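Local coordinates for protein imidazolonepropionase (Unidentified, PDB 2Q09) that hydrolyses a carbon-nitrogen bond of imidazolone-5-propanoate to give N-formimidoyl-L-glutamate, the third step of histidine degradation, at residues Asp150-Leu155 and Ile199-Glu204; Ser189-Ile194 and Ile218-Ala223; Val283-Pro288 and Ala355-Glu360. All blocks are in the same frame, centred on the assembly; numbering follows the deposited sequence.

In the fold
After an N-terminal region with a small mixed sheet, the chain enters the TIM barrel of the amidohydrolase family. Contact 1 opens on helix 148-164 and closes on the end of helix 187-204, bringing two successive barrel helices together. Contact 2 opens earlier on helix 187-204 and closes at the loop leading into helix 222-234, so contacts 1 and 2 cross along the chain. They share one helix, where I199 N probably bonds I194 O, and their centres are about 17 Å apart. Contact 3 follows in series, joining strand 283-286 to helix 352-357 across 66 residues; its centre lies about 23 Å from that of contact 1.

Contact 1. Residues Asp150-Leu155 and Ile199-Glu204; sequences DELKML and IPAAAE
L152 reaches from helix 148-164 to the alanines A201 and A202 of helix 187-204, each of its two methyl groups meeting a different one. Its chi2 of 56° leaves CD2 as the far end of the side chain and turns CD1 to the flank. CD2 comes to 4.0 Å from A201 CB, and CD1 lies 4.1 Å from A202 CB. L155, one turn later, is the extended kind of leucine: CD1 stands anti to CA (chi2 -179°), and this branch approaches A202 CB at 4.3 Å. A202 CB is thus met by a methyl from each leucine, while A201 CB sits nearer the surface. The contact is purely apolar and small, 126 Å² in all. The helices run in the same sense at 28°, with segment axes 10.4 Å apart, and the two leucine side chains bridge the gap to the alanine methyls.

Away from the alanines, segment 150-155 holds polar D150, E151 and K153 as well as the buried selenomethionine M154. K153 swings its otherwise extended chain at chi3 to put NZ 2.8 Å from D150 OD1, nearly in line with the C-O bond, forming a salt bridge within the helix. The buried carboxylate of E151 is gripped by four donors, S142 OG and G143 N at OE1, G145 N and L146 N at OE2, which ties the helix to the loop carrying Y144 of the ligand pocket.

Strand 168-176 lies beneath both helices, its L173 touching L155 and E151 on one and I199 on the other, while L207, in the loop after helix 187-204, packs against L152 and helices 104-113 and 116-133 border segment 150-155 at D150, K153 and M154.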
ATOM      1  N   ASP A 150      12.989 -18.065  -2.360  1.00 23.26           N
ATOM      2  CA  ASP A 150      13.232 -16.628  -2.325  1.00 24.80           C
ATOM      3  C   ASP A 150      11.957 -15.806  -2.141  1.00 24.38           C
ATOM      4  O   ASP A 150      11.977 -14.780  -1.465  1.00 25.91           O
ATOM      5  CB  ASP A 150      14.003 -16.210  -3.572  1.00 23.13           C
ATOM      6  CG  ASP A 150      15.410 -16.806  -3.603  1.00 24.08           C
ATOM      7  OD1 ASP A 150      16.218 -16.463  -2.714  1.00 21.09           O
ATOM      8  OD2 ASP A 150      15.705 -17.624  -4.498  1.00 24.55           O
ATOM      9  N   GLU A 151      10.844 -16.249  -2.719  1.00 24.52           N
ATOM     10  CA  GLU A 151       9.583 -15.533  -2.535  1.00 24.23           C
ATOM     11  C   GLU A 151       9.171 -15.568  -1.052  1.00 24.32           C
ATOM     12  O   GLU A 151       8.791 -14.550  -0.480  1.00 23.82           O
ATOM     13  CB  GLU A 151       8.474 -16.145  -3.404  1.00 25.11           C
ATOM     14  CG  GLU A 151       8.605 -15.829  -4.893  1.00 25.23           C
ATOM     15  CD  GLU A 151       8.539 -14.333  -5.188  1.00 27.81           C
ATOM     16  OE1 GLU A 151       7.599 -13.670  -4.699  1.00 27.08           O
ATOM     17  OE2 GLU A 151       9.418 -13.820  -5.912  1.00 27.08           O
ATOM     18  N   LEU A 152       9.249 -16.741  -0.430  1.00 22.81           N
ATOM     19  CA  LEU A 152       8.887 -16.861   0.985  1.00 22.95           C
ATOM     20  C   LEU A 152       9.892 -16.134   1.874  1.00 22.61           C
ATOM     21  O   LEU A 152       9.543 -15.651   2.952  1.00 21.66           O
ATOM     22  CB  LEU A 152       8.794 -18.333   1.397  1.00 24.04           C
ATOM     23  CG  LEU A 152       7.433 -19.012   1.197  1.00 27.41           C
ATOM     24  CD1 LEU A 152       6.990 -18.906  -0.248  1.00 27.22           C
ATOM     25  CD2 LEU A 152       7.528 -20.468   1.636  1.00 28.37           C
ATOM     26  N   LYS A 153      11.142 -16.058   1.420  1.00 22.00           N
ATOM     27  CA  LYS A 153      12.181 -15.362   2.171  1.00 23.69           C
ATOM     28  C   LYS A 153      11.749 -13.903   2.330  1.00 21.59           C
ATOM     29  O   LYS A 153      11.890 -13.310   3.389  1.00 21.47           O
ATOM     30  CB  LYS A 153      13.510 -15.437   1.405  1.00 25.35           C
ATOM     31  CG  LYS A 153      14.613 -14.564   1.960  1.00 26.02           C
ATOM     32  CD  LYS A 153      15.950 -14.819   1.246  1.00 27.67           C
ATOM     33  CE  LYS A 153      15.914 -14.414  -0.210  1.00 26.00           C
ATOM     34  NZ  LYS A 153      17.235 -14.630  -0.875  1.00 26.46           N
HETATM   35  N   MSE A 154      11.230 -13.326   1.256  1.00 21.93           N
HETATM   36  CA  MSE A 154      10.779 -11.944   1.291  1.00 20.96           C
HETATM   37  C   MSE A 154       9.596 -11.781   2.236  1.00 19.93           C
HETATM   38  O   MSE A 154       9.537 -10.826   3.012  1.00 18.54           O
HETATM   39  CB  MSE A 154      10.415 -11.479  -0.117  1.00 22.49           C
HETATM   40  CG  MSE A 154      11.647 -11.413  -1.027  1.00 23.92           C
HETATM   41 SE   MSE A 154      11.229 -10.883  -2.812  1.00 27.64          SE
HETATM   42  CE  MSE A 154      10.200 -12.375  -3.352  1.00 33.78           C
ATOM     43  N   LEU A 155       8.661 -12.720   2.178  1.00 19.49           N
ATOM     44  CA  LEU A 155       7.498 -12.657   3.058  1.00 20.59           C
ATOM     45  C   LEU A 155       7.929 -12.767   4.515  1.00 20.27           C
ATOM     46  O   LEU A 155       7.340 -12.130   5.387  1.00 19.99           O
ATOM     47  CB  LEU A 155       6.501 -13.769   2.715  1.00 20.40           C
ATOM     48  CG  LEU A 155       5.971 -13.772   1.276  1.00 22.39           C
ATOM     49  CD1 LEU A 155       4.990 -14.923   1.109  1.00 23.59           C
ATOM     50  CD2 LEU A 155       5.280 -12.437   0.963  1.00 23.18           C
ATOM     51  N   ILE A 199       2.188 -20.947  -3.655  1.00 25.22           N
ATOM     52  CA  ILE A 199       1.016 -20.516  -2.900  1.00 25.81           C
ATOM     53  C   ILE A 199       0.744 -21.496  -1.747  1.00 26.06           C
ATOM     54  O   ILE A 199       0.542 -21.082  -0.606  1.00 27.04           O
ATOM     55  CB  ILE A 199      -0.216 -20.358  -3.834  1.00 26.67           C
ATOM     56  CG1 ILE A 199      -0.062 -19.069  -4.651  1.00 27.37           C
ATOM     57  CG2 ILE A 199      -1.500 -20.335  -3.028  1.00 26.98           C
ATOM     58  CD1 ILE A 199      -1.232 -18.759  -5.604  1.00 26.80           C
ATOM     59  N   PRO A 200       0.757 -22.811  -2.023  1.00 27.20           N
ATOM     60  CA  PRO A 200       0.508 -23.770  -0.936  1.00 26.29           C
ATOM     61  C   PRO A 200       1.514 -23.658   0.213  1.00 25.96           C
ATOM     62  O   PRO A 200       1.131 -23.682   1.386  1.00 26.75           O
ATOM     63  CB  PRO A 200       0.583 -25.121  -1.644  1.00 26.63           C
ATOM     64  CG  PRO A 200      -0.013 -24.797  -2.979  1.00 26.89           C
ATOM     65  CD  PRO A 200       0.675 -23.483  -3.333  1.00 25.85           C
ATOM     66  N   ALA A 201       2.798 -23.527  -0.117  1.00 24.65           N
ATOM     67  CA  ALA A 201       3.828 -23.420   0.916  1.00 24.73           C
ATOM     68  C   ALA A 201       3.688 -22.114   1.697  1.00 24.72           C
ATOM     69  O   ALA A 201       3.869 -22.077   2.919  1.00 21.96           O
ATOM     70  CB  ALA A 201       5.221 -23.506   0.288  1.00 23.64           C
ATOM     71  N   ALA A 202       3.370 -21.041   0.983  1.00 25.04           N
ATOM     72  CA  ALA A 202       3.213 -19.737   1.614  1.00 25.99           C
ATOM     73  C   ALA A 202       2.032 -19.747   2.575  1.00 25.77           C
ATOM     74  O   ALA A 202       2.122 -19.226   3.684  1.00 25.46           O
ATOM     75  CB  ALA A 202       3.020 -18.651   0.548  1.00 26.32           C
ATOM     76  N   ALA A 203       0.928 -20.341   2.139  1.00 26.61           N
ATOM     77  CA  ALA A 203      -0.282 -20.422   2.952  1.00 26.85           C
ATOM     78  C   ALA A 203      -0.061 -21.307   4.175  1.00 27.37           C
ATOM     79  O   ALA A 203      -0.458 -20.957   5.287  1.00 28.60           O
ATOM     80  CB  ALA A 203      -1.428 -20.964   2.112  1.00 26.26           C
ATOM     81  N   GLU A 204       0.577 -22.452   3.963  1.00 28.59           N
ATOM     82  CA  GLU A 204       0.859 -23.383   5.050  1.00 28.10           C
ATOM     83  C   GLU A 204       1.667 -22.693   6.144  1.00 28.61           C
ATOM     84  O   GLU A 204       1.457 -22.940   7.335  1.00 28.04           O
ATOM     85  CB  GLU A 204       1.641 -24.578   4.506  1.00 31.13           C
ATOM     86  CG  GLU A 204       2.011 -25.643   5.532  1.00 33.67           C
ATOM     87  CD  GLU A 204       0.795 -26.307   6.163  1.00 35.28           C
ATOM     88  OE1 GLU A 204      -0.259 -26.392   5.498  1.00 37.26           O
ATOM     89  OE2 GLU A 204       0.897 -26.755   7.319  1.00 36.58           O
TER

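Contact 2. Residues Ser189-Ile194 and Ile218-Ala223; sequences SWVETI and IGFSLA
F220 sets the CD1-CE1-CZ side of its ring against W190 and V191 of helix 187-204, and this one residue accounts for just over half of the small buried area, 110 Å² in all. Its CZ points at the rim of the indole, lying in the indole plane 3.5 Å from W190 CD1 and 3.8 Å from W190 NE1. The two rings meet rim to rim, neither lying over the other: the five-membered ring and the phenyl have centroids 5.8 Å apart and planes inclined by 38°. The side chains themselves cross at about a right angle. V191 meets the phenyl ring beside this corner; its CG2 stands 4.1 Å from both F220 CE1 and F220 CD1, and the two side chains slide past each other in opposite directions.

W190 CG lies anti to the backbone N (chi1 172°), which directs the indole along the helix, where I194 CG1 of the next turn lies 3.9 Å above one indole face, offset toward the rim. NE1 makes a weak hydrogen bond to A175 O, linking the indole to strand 168-176. F220 also touches A176 and V179.

The backbone at G219 and F220 forms a classic beta bulge, and F220 bonds through its backbone to F214 of the ligand pocket. S221 follows as the N-cap of helix 222-234. The contact joins the start of helix 187-204, which follows strand 168-176, to the loop after the neighbouring strand 210-213, at the end of the barrel where amidohydrolases keep the active site: the F220 side chain lies about 6 Å from that of H177 and about 9 Å from the bound inhibitor, in the shell behind the pocket.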
ATOM      1  N   SER A 189       4.899 -23.179 -17.142  1.00 36.74           N
ATOM      2  CA  SER A 189       5.496 -24.080 -16.177  1.00 37.49           C
ATOM      3  C   SER A 189       5.704 -23.300 -14.882  1.00 36.08           C
ATOM      4  O   SER A 189       5.549 -23.840 -13.786  1.00 36.24           O
ATOM      5  CB  SER A 189       6.829 -24.607 -16.711  1.00 38.24           C
ATOM      6  OG  SER A 189       7.226 -25.773 -16.013  1.00 42.28           O
ATOM      7  N   TRP A 190       6.044 -22.021 -15.023  1.00 34.88           N
ATOM      8  CA  TRP A 190       6.262 -21.157 -13.869  1.00 33.68           C
ATOM      9  C   TRP A 190       4.918 -20.935 -13.179  1.00 33.95           C
ATOM     10  O   TRP A 190       4.827 -20.930 -11.956  1.00 34.19           O
ATOM     11  CB  TRP A 190       6.870 -19.820 -14.320  1.00 33.07           C
ATOM     12  CG  TRP A 190       6.969 -18.788 -13.233  1.00 32.04           C
ATOM     13  CD1 TRP A 190       6.482 -17.511 -13.272  1.00 32.72           C
ATOM     14  CD2 TRP A 190       7.579 -18.948 -11.943  1.00 31.40           C
ATOM     15  NE1 TRP A 190       6.747 -16.865 -12.084  1.00 31.40           N
ATOM     16  CE2 TRP A 190       7.418 -17.723 -11.253  1.00 32.50           C
ATOM     17  CE3 TRP A 190       8.243 -20.007 -11.302  1.00 31.38           C
ATOM     18  CZ2 TRP A 190       7.899 -17.526  -9.954  1.00 30.55           C
ATOM     19  CZ3 TRP A 190       8.723 -19.809 -10.004  1.00 29.87           C
ATOM     20  CH2 TRP A 190       8.547 -18.575  -9.348  1.00 30.78           C
ATOM     21  N   VAL A 191       3.867 -20.754 -13.969  1.00 35.18           N
ATOM     22  CA  VAL A 191       2.539 -20.556 -13.409  1.00 35.23           C
ATOM     23  C   VAL A 191       2.132 -21.792 -12.601  1.00 35.82           C
ATOM     24  O   VAL A 191       1.562 -21.666 -11.516  1.00 35.17           O
ATOM     25  CB  VAL A 191       1.494 -20.281 -14.516  1.00 36.11           C
ATOM     26  CG1 VAL A 191       0.099 -20.201 -13.908  1.00 34.82           C
ATOM     27  CG2 VAL A 191       1.829 -18.974 -15.224  1.00 35.69           C
ATOM     28  N   GLU A 192       2.433 -22.982 -13.117  1.00 35.66           N
ATOM     29  CA  GLU A 192       2.095 -24.205 -12.389  1.00 36.07           C
ATOM     30  C   GLU A 192       2.812 -24.256 -11.043  1.00 34.25           C
ATOM     31  O   GLU A 192       2.243 -24.672 -10.038  1.00 33.84           O
ATOM     32  CB  GLU A 192       2.470 -25.447 -13.199  1.00 39.51           C
ATOM     33  CG  GLU A 192       1.345 -25.991 -14.071  1.00 45.04           C
ATOM     34  CD  GLU A 192       1.680 -27.339 -14.686  1.00 49.34           C
ATOM     35  OE1 GLU A 192       0.796 -27.934 -15.332  1.00 51.60           O
ATOM     36  OE2 GLU A 192       2.831 -27.801 -14.525  1.00 49.74           O
ATOM     37  N   THR A 193       4.071 -23.836 -11.035  1.00 32.57           N
ATOM     38  CA  THR A 193       4.871 -23.829  -9.816  1.00 31.52           C
ATOM     39  C   THR A 193       4.246 -22.941  -8.745  1.00 29.92           C
ATOM     40  O   THR A 193       4.163 -23.322  -7.576  1.00 28.55           O
ATOM     41  CB  THR A 193       6.294 -23.324 -10.102  1.00 31.79           C
ATOM     42  OG1 THR A 193       6.961 -24.247 -10.968  1.00 32.46           O
ATOM     43  CG2 THR A 193       7.081 -23.181  -8.799  1.00 31.67           C
ATOM     44  N   ILE A 194       3.818 -21.750  -9.153  1.00 29.30           N
ATOM     45  CA  ILE A 194       3.191 -20.796  -8.245  1.00 28.49           C
ATOM     46  C   ILE A 194       1.922 -21.391  -7.652  1.00 28.36           C
ATOM     47  O   ILE A 194       1.699 -21.342  -6.443  1.00 26.62           O
ATOM     48  CB  ILE A 194       2.805 -19.483  -8.991  1.00 28.37           C
ATOM     49  CG1 ILE A 194       4.060 -18.798  -9.541  1.00 29.86           C
ATOM     50  CG2 ILE A 194       2.071 -18.541  -8.053  1.00 29.81           C
ATOM     51  CD1 ILE A 194       3.766 -17.559 -10.373  1.00 30.70           C
ATOM     52  N   ILE A 218       3.828  -7.834 -21.441  1.00 46.52           N
ATOM     53  CA  ILE A 218       5.188  -8.214 -21.079  1.00 46.34           C
ATOM     54  C   ILE A 218       5.168  -8.826 -19.678  1.00 45.82           C
ATOM     55  O   ILE A 218       6.207  -9.027 -19.051  1.00 45.75           O
ATOM     56  CB  ILE A 218       6.166  -7.003 -21.115  1.00 47.10           C
ATOM     57  CG1 ILE A 218       5.829  -5.998 -20.016  1.00 47.32           C
ATOM     58  CG2 ILE A 218       6.090  -6.323 -22.466  1.00 47.15           C
ATOM     59  CD1 ILE A 218       6.695  -4.755 -20.010  1.00 46.66           C
ATOM     60  N   GLY A 219       3.961  -9.120 -19.200  1.00 44.23           N
ATOM     61  CA  GLY A 219       3.789  -9.717 -17.890  1.00 42.45           C
ATOM     62  C   GLY A 219       3.115 -11.063 -18.049  1.00 41.87           C
ATOM     63  O   GLY A 219       3.588 -11.910 -18.808  1.00 42.56           O
ATOM     64  N   PHE A 220       2.014 -11.263 -17.337  1.00 40.27           N
ATOM     65  CA  PHE A 220       1.279 -12.517 -17.420  1.00 38.94           C
ATOM     66  C   PHE A 220      -0.060 -12.277 -18.101  1.00 38.54           C
ATOM     67  O   PHE A 220      -0.705 -11.257 -17.877  1.00 37.05           O
ATOM     68  CB  PHE A 220       1.083 -13.108 -16.020  1.00 39.26           C
ATOM     69  CG  PHE A 220       2.345 -13.657 -15.428  1.00 39.91           C
ATOM     70  CD1 PHE A 220       2.697 -14.987 -15.623  1.00 40.86           C
ATOM     71  CD2 PHE A 220       3.217 -12.824 -14.736  1.00 39.57           C
ATOM     72  CE1 PHE A 220       3.910 -15.479 -15.147  1.00 40.82           C
ATOM     73  CE2 PHE A 220       4.431 -13.308 -14.257  1.00 39.81           C
ATOM     74  CZ  PHE A 220       4.777 -14.638 -14.464  1.00 40.26           C
ATOM     75  N   SER A 221      -0.460 -13.214 -18.951  1.00 38.70           N
ATOM     76  CA  SER A 221      -1.720 -13.098 -19.678  1.00 38.05           C
ATOM     77  C   SER A 221      -2.916 -13.214 -18.747  1.00 37.55           C
ATOM     78  O   SER A 221      -2.781 -13.545 -17.569  1.00 36.71           O
ATOM     79  CB  SER A 221      -1.822 -14.179 -20.754  1.00 38.75           C
ATOM     80  OG  SER A 221      -2.053 -15.451 -20.171  1.00 37.81           O
ATOM     81  N   LEU A 222      -4.092 -12.934 -19.296  1.00 37.05           N
ATOM     82  CA  LEU A 222      -5.335 -13.006 -18.548  1.00 36.70           C
ATOM     83  C   LEU A 222      -5.573 -14.457 -18.119  1.00 36.45           C
ATOM     84  O   LEU A 222      -6.008 -14.724 -17.002  1.00 36.39           O
ATOM     85  CB  LEU A 222      -6.482 -12.508 -19.431  1.00 37.83           C
ATOM     86  CG  LEU A 222      -7.852 -12.236 -18.813  1.00 38.54           C
ATOM     87  CD1 LEU A 222      -7.768 -11.049 -17.855  1.00 38.45           C
ATOM     88  CD2 LEU A 222      -8.844 -11.948 -19.927  1.00 37.99           C
ATOM     89  N   ALA A 223      -5.270 -15.392 -19.011  1.00 36.44           N
ATOM     90  CA  ALA A 223      -5.452 -16.813 -18.722  1.00 35.85           C
ATOM     91  C   ALA A 223      -4.526 -17.268 -17.598  1.00 35.61           C
ATOM     92  O   ALA A 223      -4.955 -17.960 -16.681  1.00 35.33           O
ATOM     93  CB  ALA A 223      -5.201 -17.640 -19.983  1.00 35.35           C
TER

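Contact 3. Residues Val283-Pro288 and Ala355-Glu360; sequences VATLLP and ARALGE
V283 starts strand 283-286 of the TIM barrel and packs against R356 and A357 in the last turn of helix 352-357, an apolar strand-to-helix contact close to the centre of the folded chain. The strand lies between neighbours 262-265 and 312-314 in the barrel wall, and T285 points the same way as V283, toward the helix. With V283 at the start of its strand, the contact is consistent with helix 352-357 lying toward the barrel end away from the metal; A355 and L358 touch strand 63-73.

The two methyls of V283 divide the work. CG1 takes the position anti to the backbone N (chi1 174°) and rests 4.0 Å from A357 CB. CG2 meets the aliphatic stem of R356 where the two side chains cross at a slant, 3.6 Å from R356 CG and 3.7 Å from R356 CD. R356 leaves the helix extended (chi1 -174°), runs on so through chi2 and first bends at chi3, beyond these carbons. The stem packs on the valine; the residue as a whole is exposed. T285 adds a looser touch, OG1 being 4.4 Å from A357 CB. Its side chain also comes to about 4 Å from that of the iron ligand H72, placing T285 between this helix and the metal site.

The helix ends in a Schellman motif with G359, at a phi of 72°, as C-prime residue and G359 N bonded to R356 O at 2.9 Å. A355 O accepts two backbone bonds from opposite faces of its plane, from E360 N at 2.8 Å and from L358 N at 3.0 Å.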
ATOM      1  N   VAL A 283     -11.450  -1.748  -4.932  1.00 23.94           N
ATOM      2  CA  VAL A 283     -10.820  -0.444  -4.773  1.00 22.82           C
ATOM      3  C   VAL A 283      -9.839  -0.222  -5.920  1.00 23.28           C
ATOM      4  O   VAL A 283      -9.121  -1.144  -6.322  1.00 22.44           O
ATOM      5  CB  VAL A 283     -10.055  -0.340  -3.438  1.00 22.99           C
ATOM      6  CG1 VAL A 283      -9.293   0.981  -3.369  1.00 22.88           C
ATOM      7  CG2 VAL A 283     -11.025  -0.434  -2.267  1.00 24.04           C
ATOM      8  N   ALA A 284      -9.820   0.991  -6.461  1.00 21.81           N
ATOM      9  CA  ALA A 284      -8.896   1.321  -7.540  1.00 22.36           C
ATOM     10  C   ALA A 284      -7.708   2.028  -6.888  1.00 22.28           C
ATOM     11  O   ALA A 284      -7.864   3.090  -6.282  1.00 22.46           O
ATOM     12  CB  ALA A 284      -9.572   2.244  -8.562  1.00 21.21           C
ATOM     13  N   THR A 285      -6.524   1.439  -7.004  1.00 21.96           N
ATOM     14  CA  THR A 285      -5.350   2.038  -6.393  1.00 21.07           C
ATOM     15  C   THR A 285      -4.509   2.818  -7.398  1.00 20.34           C
ATOM     16  O   THR A 285      -4.009   2.269  -8.379  1.00 20.84           O
ATOM     17  CB  THR A 285      -4.472   0.972  -5.710  1.00 23.27           C
ATOM     18  OG1 THR A 285      -5.240   0.296  -4.705  1.00 23.08           O
ATOM     19  CG2 THR A 285      -3.262   1.634  -5.026  1.00 21.25           C
ATOM     20  N   LEU A 286      -4.373   4.110  -7.147  1.00 18.92           N
ATOM     21  CA  LEU A 286      -3.591   4.987  -8.013  1.00 18.79           C
ATOM     22  C   LEU A 286      -2.142   5.021  -7.541  1.00 18.33           C
ATOM     23  O   LEU A 286      -1.868   5.134  -6.344  1.00 18.69           O
ATOM     24  CB  LEU A 286      -4.188   6.392  -7.992  1.00 19.41           C
ATOM     25  CG  LEU A 286      -5.667   6.438  -8.416  1.00 20.36           C
ATOM     26  CD1 LEU A 286      -6.197   7.858  -8.276  1.00 23.02           C
ATOM     27  CD2 LEU A 286      -5.806   5.960  -9.869  1.00 21.53           C
ATOM     28  N   LEU A 287      -1.219   4.924  -8.493  1.00 17.82           N
ATOM     29  CA  LEU A 287       0.210   4.916  -8.187  1.00 17.82           C
ATOM     30  C   LEU A 287       0.853   6.017  -9.020  1.00 18.51           C
ATOM     31  O   LEU A 287       1.493   5.753 -10.041  1.00 17.42           O
ATOM     32  CB  LEU A 287       0.787   3.542  -8.543  1.00 19.00           C
ATOM     33  CG  LEU A 287       0.069   2.399  -7.804  1.00 19.35           C
ATOM     34  CD1 LEU A 287       0.541   1.060  -8.353  1.00 20.06           C
ATOM     35  CD2 LEU A 287       0.353   2.477  -6.307  1.00 18.52           C
ATOM     36  N   PRO A 288       0.670   7.278  -8.591  1.00 19.88           N
ATOM     37  CA  PRO A 288       1.195   8.472  -9.263  1.00 20.81           C
ATOM     38  C   PRO A 288       2.712   8.555  -9.405  1.00 22.51           C
ATOM     39  O   PRO A 288       3.218   9.105 -10.380  1.00 22.55           O
ATOM     40  CB  PRO A 288       0.629   9.615  -8.421  1.00 22.99           C
ATOM     41  CG  PRO A 288       0.628   9.023  -7.039  1.00 22.06           C
ATOM     42  CD  PRO A 288       0.068   7.632  -7.292  1.00 19.21           C
ATOM     43  N   ALA A 355      -7.494   1.264   3.651  1.00 22.62           N
ATOM     44  CA  ALA A 355      -7.867   0.202   4.578  1.00 22.96           C
ATOM     45  C   ALA A 355      -8.680  -0.860   3.838  1.00 22.97           C
ATOM     46  O   ALA A 355      -8.428  -2.056   3.979  1.00 24.09           O
ATOM     47  CB  ALA A 355      -8.680   0.771   5.737  1.00 22.98           C
ATOM     48  N   ARG A 356      -9.654  -0.409   3.054  1.00 22.35           N
ATOM     49  CA  ARG A 356     -10.511  -1.312   2.293  1.00 22.59           C
ATOM     50  C   ARG A 356      -9.699  -2.130   1.291  1.00 23.50           C
ATOM     51  O   ARG A 356      -9.963  -3.318   1.093  1.00 22.57           O
ATOM     52  CB  ARG A 356     -11.597  -0.520   1.553  1.00 23.19           C
ATOM     53  CG  ARG A 356     -12.639  -1.399   0.835  1.00 23.65           C
ATOM     54  CD  ARG A 356     -13.762  -0.550   0.242  1.00 27.26           C
ATOM     55  NE  ARG A 356     -14.562   0.093   1.283  1.00 28.92           N
ATOM     56  CZ  ARG A 356     -15.504  -0.525   1.990  1.00 31.27           C
ATOM     57  NH1 ARG A 356     -15.780  -1.804   1.768  1.00 30.35           N
ATOM     58  NH2 ARG A 356     -16.160   0.134   2.933  1.00 31.56           N
ATOM     59  N   ALA A 357      -8.726  -1.490   0.652  1.00 21.42           N
ATOM     60  CA  ALA A 357      -7.875  -2.170  -0.325  1.00 23.20           C
ATOM     61  C   ALA A 357      -7.098  -3.323   0.319  1.00 22.35           C
ATOM     62  O   ALA A 357      -6.628  -4.226  -0.368  1.00 23.82           O
ATOM     63  CB  ALA A 357      -6.902  -1.179  -0.958  1.00 22.13           C
ATOM     64  N   LEU A 358      -6.962  -3.283   1.639  1.00 24.47           N
ATOM     65  CA  LEU A 358      -6.247  -4.328   2.363  1.00 25.19           C
ATOM     66  C   LEU A 358      -7.226  -5.223   3.117  1.00 26.62           C
ATOM     67  O   LEU A 358      -6.812  -6.067   3.908  1.00 26.42           O
ATOM     68  CB  LEU A 358      -5.248  -3.707   3.349  1.00 24.98           C
ATOM     69  CG  LEU A 358      -4.159  -2.803   2.759  1.00 25.90           C
ATOM     70  CD1 LEU A 358      -3.254  -2.281   3.857  1.00 23.84           C
ATOM     71  CD2 LEU A 358      -3.349  -3.585   1.729  1.00 26.30           C
ATOM     72  N   GLY A 359      -8.515  -5.024   2.863  1.00 26.99           N
ATOM     73  CA  GLY A 359      -9.550  -5.812   3.514  1.00 26.87           C
ATOM     74  C   GLY A 359      -9.730  -5.480   4.982  1.00 26.72           C
ATOM     75  O   GLY A 359     -10.263  -6.288   5.748  1.00 27.69           O
ATOM     76  N   GLU A 360      -9.296  -4.290   5.380  1.00 26.01           N
ATOM     77  CA  GLU A 360      -9.404  -3.865   6.771  1.00 26.18           C
ATOM     78  C   GLU A 360     -10.419  -2.740   6.990  1.00 25.57           C
ATOM     79  O   GLU A 360     -10.347  -2.025   7.992  1.00 25.71           O
ATOM     80  CB  GLU A 360      -8.035  -3.408   7.273  1.00 25.45           C
ATOM     81  CG  GLU A 360      -6.973  -4.503   7.326  1.00 30.95           C
ATOM     82  CD  GLU A 360      -7.288  -5.582   8.346  1.00 33.85           C
ATOM     83  OE1 GLU A 360      -7.703  -5.233   9.471  1.00 36.36           O
ATOM     84  OE2 GLU A 360      -7.109  -6.775   8.027  1.00 36.59           O
TER